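PDB 6MLT: hemolysin-related protein from Vibrio cholerae serotype O1, which is a secreted, calcium-binding protein of the biofilm matrix, probably serving in adhesion through a carbohydrate-binding beta-prism domain. Local coordinates for residues 28-33 / 542-547; 297-302 / 428-433; 309-314 / 410-415. All coordinates share one frame; numbering follows the deposited sequence.

Contact 1 of 3, residues 28-33 / 542-547; sequences SNQVMA and NDYDRE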
loop_
_atom_site.group_PDB
_atom_site.type_symbol
_atom_site.label_atom_id
_atom_site.label_comp_id
_atom_site.label_asym_id
_atom_site.label_seq_id
_atom_site.Cartn_x
_atom_site.Cartn_y
_atom_site.Cartn_z
ATOM N N SER A 28 -29.178 10.991 -17.698
ATOM C CA SER A 28 -27.986 11.023 -16.848
ATOM C C SER A 28 -27.337 9.651 -16.933
ATOM O O SER A 28 -27.588 8.769 -16.111
ATOM C CB SER A 28 -28.353 11.389 -15.415
ATOM O OG SER A 28 -27.207 11.432 -14.582
ATOM N N ASN A 29 -26.497 9.456 -17.952
ATOM C CA ASN A 29 -25.974 8.122 -18.221
ATOM C C ASN A 29 -24.492 8.127 -18.585
ATOM O O ASN A 29 -23.998 7.132 -19.129
ATOM C CB ASN A 29 -26.773 7.461 -19.349
ATOM C CG ASN A 29 -26.749 8.273 -20.619
ATOM O OD1 ASN A 29 -26.039 9.271 -20.714
ATOM N ND2 ASN A 29 -27.518 7.845 -21.608
ATOM N N GLN A 30 -23.778 9.215 -18.307
ATOM C CA GLN A 30 -22.342 9.325 -18.539
ATOM C C GLN A 30 -21.613 9.189 -17.210
ATOM O O GLN A 30 -22.102 9.665 -16.181
ATOM C CB GLN A 30 -21.992 10.678 -19.167
ATOM C CG GLN A 30 -22.816 11.066 -20.390
ATOM C CD GLN A 30 -22.398 10.307 -21.636
ATOM O OE1 GLN A 30 -21.215 10.227 -21.959
ATOM N NE2 GLN A 30 -23.371 9.742 -22.340
ATOM N N VAL A 31 -20.441 8.555 -17.226
ATOM C CA VAL A 31 -19.656 8.380 -16.005
ATOM C C VAL A 31 -18.199 8.701 -16.305
ATOM O O VAL A 31 -17.647 8.247 -17.314
ATOM C CB VAL A 31 -19.802 6.957 -15.428
ATOM C CG1 VAL A 31 -19.121 6.861 -14.080
ATOM C CG2 VAL A 31 -21.275 6.588 -15.295
ATOM N N MET A 32 -17.573 9.498 -15.429
ATOM C CA MET A 32 -16.179 9.886 -15.625
ATOM C C MET A 32 -15.439 10.002 -14.294
ATOM O O MET A 32 -14.466 10.757 -14.189
ATOM C CB MET A 32 -16.105 11.203 -16.426
ATOM C CG MET A 32 -14.727 11.499 -17.027
ATOM S SD MET A 32 -14.813 12.516 -18.529
ATOM C CE MET A 32 -15.768 13.926 -17.945
ATOM N N ALA A 33 -15.875 9.256 -13.280
ATOM C CA ALA A 33 -15.182 9.167 -12.004
ATOM C C ALA A 33 -15.016 7.700 -11.641
ATOM O O ALA A 33 -15.841 6.856 -12.005
ATOM C CB ALA A 33 -15.935 9.906 -10.887
ATOM N N ASN A 542 -17.904 7.280 -21.086
ATOM C CA ASN A 542 -18.742 8.382 -21.522
ATOM C C ASN A 542 -18.445 8.642 -22.988
ATOM O O ASN A 542 -17.340 8.363 -23.470
ATOM C CB ASN A 542 -18.497 9.636 -20.679
ATOM C CG ASN A 542 -17.036 10.021 -20.640
ATOM O OD1 ASN A 542 -16.535 10.687 -21.549
ATOM N ND2 ASN A 542 -16.339 9.595 -19.591
ATOM N N ASP A 543 -19.436 9.189 -23.693
ATOM C CA ASP A 543 -19.318 9.384 -25.131
ATOM C C ASP A 543 -19.868 10.734 -25.571
ATOM O O ASP A 543 -20.264 10.895 -26.733
ATOM C CB ASP A 543 -20.024 8.255 -25.897
ATOM C CG ASP A 543 -21.486 8.101 -25.517
ATOM O OD1 ASP A 543 -22.023 8.973 -24.803
ATOM O OD2 ASP A 543 -22.099 7.094 -25.945
ATOM N N TYR A 544 -19.874 11.720 -24.670
ATOM C CA TYR A 544 -20.385 13.043 -25.014
ATOM C C TYR A 544 -19.458 13.770 -25.983
ATOM O O TYR A 544 -19.913 14.642 -26.723
ATOM C CB TYR A 544 -20.577 13.892 -23.748
ATOM C CG TYR A 544 -19.274 14.207 -23.043
ATOM C CD1 TYR A 544 -18.498 15.303 -23.416
ATOM C CD2 TYR A 544 -18.810 13.397 -22.016
ATOM C CE1 TYR A 544 -17.300 15.579 -22.782
ATOM C CE2 TYR A 544 -17.619 13.664 -21.381
ATOM C CZ TYR A 544 -16.864 14.756 -21.768
ATOM O OH TYR A 544 -15.666 15.019 -21.138
ATOM N N ASP A 545 -18.166 13.440 -25.990
ATOM C CA ASP A 545 -17.178 14.161 -26.786
ATOM C C ASP A 545 -16.914 13.433 -28.100
ATOM O O ASP A 545 -16.739 12.210 -28.122
ATOM C CB ASP A 545 -15.871 14.322 -26.003
ATOM C CG ASP A 545 -14.875 15.245 -26.692
ATOM O OD1 ASP A 545 -14.359 14.884 -27.769
ATOM O OD2 ASP A 545 -14.609 16.341 -26.152
ATOM N N ARG A 546 -16.861 14.200 -29.192
ATOM C CA ARG A 546 -16.710 13.609 -30.519
ATOM C C ARG A 546 -15.419 12.813 -30.651
ATOM O O ARG A 546 -15.360 11.861 -31.436
ATOM C CB ARG A 546 -16.758 14.703 -31.589
ATOM N N GLU A 547 -14.378 13.184 -29.910
ATOM C CA GLU A 547 -13.106 12.474 -29.959
ATOM C C GLU A 547 -13.051 11.272 -29.023
ATOM O O GLU A 547 -11.998 10.630 -28.924
ATOM C CB GLU A 547 -11.956 13.432 -29.631
ATOM C CG GLU A 547 -11.771 14.538 -30.666
ATOM C CD GLU A 547 -10.535 15.379 -30.407
ATOM O OE1 GLU A 547 -10.160 15.542 -29.228
ATOM O OE2 GLU A 547 -9.937 15.874 -31.387
#
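Gln-30 and Asp-543 cross at about a right angle, yet the amide and the carboxylate are only 27° apart in plane. The amide of Gln-30 grips Asp-543 with both of its polar atoms. OE1 of Gln-30 accepts from the backbone N of Asp-543 at 2.7 Å, with the donor in the carbonyl plane. NE2 of Gln-30 gives a hydrogen bond of 2.9 Å to OD1 of Asp-543. A turn at chi2 (-76°) swings CD of Gln-30 aside to reach this pair. NE2 also binds OD1 of Asn-29, and OD2 of Asp-543 is taken by His-552. Asn-29 and Gln-30 form a classic beta bulge opposite Phe-62, and the contact joins two neighbouring sheets of the beta-propeller. Asn-542 crosses Gln-30 at about a right angle. Its ND2 meets O of Val-31 at 3.0 Å from above the carbonyl plane, and also binds Ser-517, while OD1 accepts from the N of Gly-518. SD of Met-32 lies at the edge of the Tyr-544 ring, 5.4 Å from its centroid, in a Met-aromatic contact. CE of Met-32 is 3.4 Å from OH of Tyr-544.

Contact 2 of 3, residues 297-302 / 428-433; sequences SAVYGY and AVQFLV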
loop_
_atom_site.group_PDB
_atom_site.type_symbol
_atom_site.label_atom_id
_atom_site.label_comp_id
_atom_site.label_asym_id
_atom_site.label_seq_id
_atom_site.Cartn_x
_atom_site.Cartn_y
_atom_site.Cartn_z
ATOM N N SER A 297 29.242 -20.740 7.728
ATOM C CA SER A 297 30.605 -20.994 8.154
ATOM C C SER A 297 30.739 -22.440 8.620
ATOM O O SER A 297 29.779 -23.214 8.617
ATOM C CB SER A 297 30.984 -20.043 9.283
ATOM O OG SER A 297 30.258 -20.378 10.456
ATOM N N ALA A 298 31.944 -22.804 9.053
ATOM C CA ALA A 298 32.125 -24.054 9.768
ATOM C C ALA A 298 31.492 -23.945 11.156
ATOM O O ALA A 298 31.077 -22.869 11.599
ATOM C CB ALA A 298 33.609 -24.399 9.880
ATOM N N VAL A 299 31.409 -25.081 11.842
ATOM C CA VAL A 299 30.951 -25.126 13.227
ATOM C C VAL A 299 32.148 -24.893 14.135
ATOM O O VAL A 299 33.175 -25.571 14.008
ATOM C CB VAL A 299 30.276 -26.472 13.544
ATOM C CG1 VAL A 299 29.833 -26.517 15.005
ATOM C CG2 VAL A 299 29.087 -26.701 12.620
ATOM N N TYR A 300 32.018 -23.944 15.055
ATOM C CA TYR A 300 33.079 -23.612 16.001
ATOM C C TYR A 300 32.632 -23.984 17.410
ATOM O O TYR A 300 31.646 -23.439 17.916
ATOM C CB TYR A 300 33.424 -22.124 15.916
ATOM C CG TYR A 300 33.663 -21.655 14.500
ATOM C CD1 TYR A 300 34.777 -22.077 13.785
ATOM C CD2 TYR A 300 32.762 -20.803 13.872
ATOM C CE1 TYR A 300 34.992 -21.661 12.484
ATOM C CE2 TYR A 300 32.971 -20.379 12.574
ATOM C CZ TYR A 300 34.088 -20.812 11.888
ATOM O OH TYR A 300 34.302 -20.395 10.599
ATOM N N GLY A 301 33.353 -24.909 18.045
ATOM C CA GLY A 301 33.071 -25.282 19.417
ATOM C C GLY A 301 32.764 -26.765 19.551
ATOM O O GLY A 301 33.313 -27.601 18.824
ATOM N N TYR A 302 31.871 -27.079 20.487
ATOM C CA TYR A 302 31.674 -28.442 20.977
ATOM C C TYR A 302 30.190 -28.782 20.909
ATOM O O TYR A 302 29.379 -28.181 21.620
ATOM C CB TYR A 302 32.216 -28.561 22.402
ATOM C CG TYR A 302 33.633 -28.043 22.504
ATOM C CD1 TYR A 302 33.890 -26.693 22.713
ATOM C CD2 TYR A 302 34.714 -28.902 22.354
ATOM C CE1 TYR A 302 35.181 -26.220 22.786
ATOM C CE2 TYR A 302 36.007 -28.438 22.419
ATOM C CZ TYR A 302 36.238 -27.096 22.634
ATOM O OH TYR A 302 37.528 -26.634 22.703
ATOM N N ALA A 428 28.698 -24.306 21.007
ATOM C CA ALA A 428 29.191 -24.192 19.642
ATOM C C ALA A 428 28.332 -23.191 18.889
ATOM O O ALA A 428 27.162 -22.973 19.218
ATOM C CB ALA A 428 29.190 -25.539 18.913
ATOM N N VAL A 429 28.920 -22.602 17.843
ATOM C CA VAL A 429 28.216 -21.649 16.997
ATOM C C VAL A 429 28.599 -21.858 15.540
ATOM O O VAL A 429 29.665 -22.386 15.214
ATOM C CB VAL A 429 28.495 -20.179 17.390
ATOM C CG1 VAL A 429 27.961 -19.887 18.766
ATOM C CG2 VAL A 429 29.990 -19.884 17.316
ATOM N N GLN A 430 27.709 -21.404 14.666
ATOM C CA GLN A 430 27.906 -21.445 13.228
ATOM C C GLN A 430 27.144 -20.271 12.640
ATOM O O GLN A 430 26.016 -19.998 13.052
ATOM C CB GLN A 430 27.422 -22.774 12.638
ATOM C CG GLN A 430 27.481 -22.869 11.126
ATOM C CD GLN A 430 27.018 -24.227 10.629
ATOM O OE1 GLN A 430 26.010 -24.760 11.095
ATOM N NE2 GLN A 430 27.769 -24.806 9.699
ATOM N N PHE A 431 27.766 -19.573 11.698
ATOM C CA PHE A 431 27.206 -18.346 11.150
ATOM C C PHE A 431 26.528 -18.614 9.815
ATOM O O PHE A 431 27.062 -19.336 8.970
ATOM C CB PHE A 431 28.292 -17.287 10.987
ATOM C CG PHE A 431 29.032 -17.009 12.253
ATOM C CD1 PHE A 431 28.451 -16.247 13.252
ATOM C CD2 PHE A 431 30.291 -17.537 12.465
ATOM C CE1 PHE A 431 29.123 -16.006 14.437
ATOM C CE2 PHE A 431 30.971 -17.297 13.649
ATOM C CZ PHE A 431 30.383 -16.530 14.633
ATOM N N LEU A 432 25.352 -18.014 9.639
ATOM C CA LEU A 432 24.543 -18.145 8.434
ATOM C C LEU A 432 24.531 -16.814 7.693
ATOM O O LEU A 432 24.260 -15.767 8.296
ATOM C CB LEU A 432 23.116 -18.560 8.792
ATOM C CG LEU A 432 22.995 -19.716 9.785
ATOM C CD1 LEU A 432 21.552 -19.917 10.219
ATOM C CD2 LEU A 432 23.559 -20.991 9.178
ATOM N N VAL A 433 24.809 -16.857 6.389
ATOM C CA VAL A 433 24.953 -15.659 5.572
ATOM C C VAL A 433 24.121 -15.806 4.298
ATOM O O VAL A 433 23.696 -16.900 3.926
ATOM C CB VAL A 433 26.427 -15.381 5.214
ATOM C CG1 VAL A 433 27.256 -15.172 6.486
ATOM C CG2 VAL A 433 27.001 -16.525 4.386
#
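Ser-297 has OG between the backbone N and the carbonyl carbon (chi1 69°), where it meets the backbone N of Phe-431. Gln-430 has CG anti to its backbone N (chi1 175°), and its chain runs on extended to bring the amide beside the carbonyl of Ser-297. OG of Ser-297 accepts from N of Phe-431 at 2.9 Å and donates to O of Ala-298. The backbone N of Ser-297 binds O of Phe-431 at 2.9 Å. NE2 of Gln-430 reaches O of Ser-297 at 2.8 Å, with the acceptor in the amide plane.

Tyr-300 and Val-429 form an antiparallel hydrogen-bonded pair. Gly-301 and Ala-428 follow as a non-hydrogen-bonded pair, their CA atoms only 4.0 Å apart. At phi 122° Gly-301 has no room for a CB, which would jam against the preceding carbonyl oxygen and clash with CA of Ala-428. The side chains of Tyr-300 and Phe-431 cross at about a right angle, and CE2 of Tyr-300 lies 3.8 Å from CE2 of Phe-431, near the plane of the Phe-431 ring. O of Ala-298 sits over one face of the Tyr-300 ring.

Strand 295-301 is an outer strand of a beta-prism sheet, broken here. Its serine hydroxyl and the glutamine amide supply bonds where regular backbone pairing lapses. OE1 of Gln-430 is held by ND2 of Asn-411, so oxygen and nitrogen of this buried amide are both hydrogen-bonded.

Contact 3 of 3, residues 309-314 / 410-415; sequences QRVLAE and MNVWSK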
loop_
_atom_site.group_PDB
_atom_site.type_symbol
_atom_site.label_atom_id
_atom_site.label_comp_id
_atom_site.label_asym_id
_atom_site.label_seq_id
_atom_site.Cartn_x
_atom_site.Cartn_y
_atom_site.Cartn_z
ATOM N N GLN A 309 20.254 -25.549 17.063
ATOM C CA GLN A 309 19.044 -24.734 16.973
ATOM C C GLN A 309 19.342 -23.467 16.188
ATOM O O GLN A 309 20.314 -22.763 16.480
ATOM C CB GLN A 309 18.507 -24.385 18.365
ATOM C CG GLN A 309 18.221 -25.610 19.227
ATOM C CD GLN A 309 17.632 -25.260 20.580
ATOM O OE1 GLN A 309 18.219 -25.555 21.622
ATOM N NE2 GLN A 309 16.461 -24.636 20.571
ATOM N N ARG A 310 18.500 -23.173 15.203
ATOM C CA ARG A 310 18.722 -22.042 14.315
ATOM C C ARG A 310 18.158 -20.762 14.912
ATOM O O ARG A 310 17.026 -20.735 15.401
ATOM C CB ARG A 310 18.082 -22.291 12.948
ATOM C CG ARG A 310 18.291 -21.152 11.952
ATOM C CD ARG A 310 17.620 -21.438 10.613
ATOM N NE ARG A 310 16.163 -21.402 10.709
ATOM C CZ ARG A 310 15.339 -21.630 9.692
ATOM N NH1 ARG A 310 15.823 -21.912 8.488
ATOM N NH2 ARG A 310 14.026 -21.576 9.878
ATOM N N VAL A 311 18.945 -19.693 14.835
ATOM C CA VAL A 311 18.559 -18.379 15.332
ATOM C C VAL A 311 18.748 -17.393 14.191
ATOM O O VAL A 311 19.883 -17.110 13.793
ATOM C CB VAL A 311 19.379 -17.955 16.560
ATOM C CG1 VAL A 311 19.018 -16.538 16.990
ATOM C CG2 VAL A 311 19.163 -18.924 17.699
ATOM N N LEU A 312 17.647 -16.860 13.676
ATOM C CA LEU A 312 17.685 -15.878 12.606
ATOM C C LEU A 312 17.529 -14.486 13.195
ATOM O O LEU A 312 16.735 -14.277 14.114
ATOM C CB LEU A 312 16.581 -16.144 11.577
ATOM C CG LEU A 312 16.638 -17.490 10.848
ATOM C CD1 LEU A 312 15.418 -17.660 9.950
ATOM C CD2 LEU A 312 17.924 -17.628 10.037
ATOM N N ALA A 313 18.292 -13.535 12.661
ATOM C CA ALA A 313 18.221 -12.168 13.143
ATOM C C ALA A 313 16.876 -11.549 12.777
ATOM O O ALA A 313 16.369 -11.736 11.668
ATOM C CB ALA A 313 19.361 -11.345 12.550
ATOM N N GLU A 314 16.286 -10.830 13.727
ATOM C CA GLU A 314 15.067 -10.067 13.497
ATOM C C GLU A 314 15.398 -8.584 13.519
ATOM O O GLU A 314 16.133 -8.118 14.397
ATOM C CB GLU A 314 14.010 -10.377 14.557
ATOM C CG GLU A 314 13.330 -11.718 14.374
ATOM C CD GLU A 314 12.410 -12.060 15.530
ATOM O OE1 GLU A 314 12.217 -11.197 16.415
ATOM O OE2 GLU A 314 11.885 -13.192 15.557
ATOM N N MET A 410 22.469 -17.456 13.132
ATOM C CA MET A 410 23.440 -18.411 13.645
ATOM C C MET A 410 22.737 -19.716 13.993
ATOM O O MET A 410 21.568 -19.721 14.382
ATOM C CB MET A 410 24.156 -17.883 14.896
ATOM C CG MET A 410 24.905 -16.566 14.715
ATOM S SD MET A 410 25.617 -15.954 16.267
ATOM C CE MET A 410 26.716 -17.296 16.702
ATOM N N ASN A 411 23.459 -20.823 13.845
ATOM C CA ASN A 411 23.099 -22.061 14.521
ATOM C C ASN A 411 23.815 -22.083 15.865
ATOM O O ASN A 411 24.992 -21.718 15.959
ATOM C CB ASN A 411 23.475 -23.285 13.685
ATOM C CG ASN A 411 22.595 -23.449 12.458
ATOM O OD1 ASN A 411 21.408 -23.136 12.484
ATOM N ND2 ASN A 411 23.183 -23.941 11.374
ATOM N N VAL A 412 23.091 -22.483 16.908
ATOM C CA VAL A 412 23.571 -22.395 18.283
ATOM C C VAL A 412 23.405 -23.757 18.942
ATOM O O VAL A 412 22.332 -24.364 18.862
ATOM C CB VAL A 412 22.813 -21.310 19.072
ATOM C CG1 VAL A 412 23.330 -21.205 20.501
ATOM C CG2 VAL A 412 22.927 -19.961 18.358
ATOM N N TRP A 413 24.471 -24.241 19.573
ATOM C CA TRP A 413 24.456 -25.472 20.352
ATOM C C TRP A 413 24.647 -25.117 21.819
ATOM O O TRP A 413 25.604 -24.412 22.163
ATOM C CB TRP A 413 25.579 -26.422 19.931
ATOM C CG TRP A 413 25.452 -27.096 18.586
ATOM C CD1 TRP A 413 25.164 -28.413 18.353
ATOM C CD2 TRP A 413 25.649 -26.497 17.299
ATOM N NE1 TRP A 413 25.161 -28.667 17.004
ATOM C CE2 TRP A 413 25.457 -27.508 16.334
ATOM C CE3 TRP A 413 25.969 -25.207 16.870
ATOM C CZ2 TRP A 413 25.563 -27.265 14.969
ATOM C CZ3 TRP A 413 26.079 -24.968 15.520
ATOM C CH2 TRP A 413 25.877 -25.989 14.583
ATOM N N SER A 414 23.766 -25.620 22.680
ATOM C CA SER A 414 23.916 -25.444 24.123
ATOM C C SER A 414 23.548 -26.746 24.814
ATOM O O SER A 414 22.417 -27.222 24.686
ATOM C CB SER A 414 23.045 -24.306 24.649
ATOM O OG SER A 414 23.217 -24.155 26.054
ATOM N N LYS A 415 24.494 -27.305 25.558
ATOM C CA LYS A 415 24.260 -28.533 26.303
ATOM C C LYS A 415 23.483 -28.250 27.585
ATOM O O LYS A 415 23.774 -27.293 28.309
ATOM C CB LYS A 415 25.592 -29.196 26.643
ATOM C CG LYS A 415 25.459 -30.520 27.383
ATOM C CD LYS A 415 26.826 -31.109 27.696
ATOM C CE LYS A 415 26.721 -32.376 28.536
ATOM N NZ LYS A 415 28.044 -33.035 28.697
#
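Asn-411 turns the oxygen of its flat amide to the start of the Arg-310 side chain. OD1 of Asn-411 lies 3.4 Å from CA of Arg-310 and 3.5 Å from its CB. The amide and the guanidinium planes are nearly parallel, 14° apart, but the guanidinium leads away from Asn-411. One face of the guanidinium carries CD1 of Leu-312, set toward the rim and 3.8 Å above the plane of the Arg-310 group. At the other end of the amide, ND2 of Asn-411 is bonded to Gln-430.

Four backbone hydrogen bonds join the strands. Gln-309 pairs with Val-412 and Val-311 with Met-410, each pair bonded in both directions. The closest are N of Val-311 to O of Met-410 and N of Met-410 to O of Val-311, both 2.7 Å. Arg-310 and Asn-411 make the non-hydrogen-bonded pair between them.

Gln-309, Val-311, Met-410 and Val-412 share one face of the sheet, and Arg-310 and Asn-411 the other. On the first face, CG2 of Val-311 touches CG2 of Val-412 at 4.0 Å. Ile-337 of strand 336-338 packs on both valines, and Leu-318 of strand 317-322 on Val-311 and Met-410. These belong to a second sheet, as in the three-sheet beta-prism fold. Strand 309-312 is outermost in its own sheet, and strand 405-413 separates it from strand 428-435.

Overall arrangement
Contacts 2 and 3 belong to one four-stranded antiparallel sheet of the beta-prism domain, ordered 295-301, 428-435, 405-413, 309-312. Contact 2 joins the first two strands and contact 3 the last two. Their centres are about 9 Å apart. Strands 428-435 and 405-413 bond directly between them, so the two contacts flank the middle of the sheet. Along the chain, contact 3 is nested inside contact 2, and both inside contact 1. Contact 1 lies in the propeller, its centre about 68 Å from that of contact 2 and 64 Å from that of contact 3. The prism is an insertion: strands 277-279 and 443-448 pair in one propeller sheet, which the chain leaves to build the prism and rejoins.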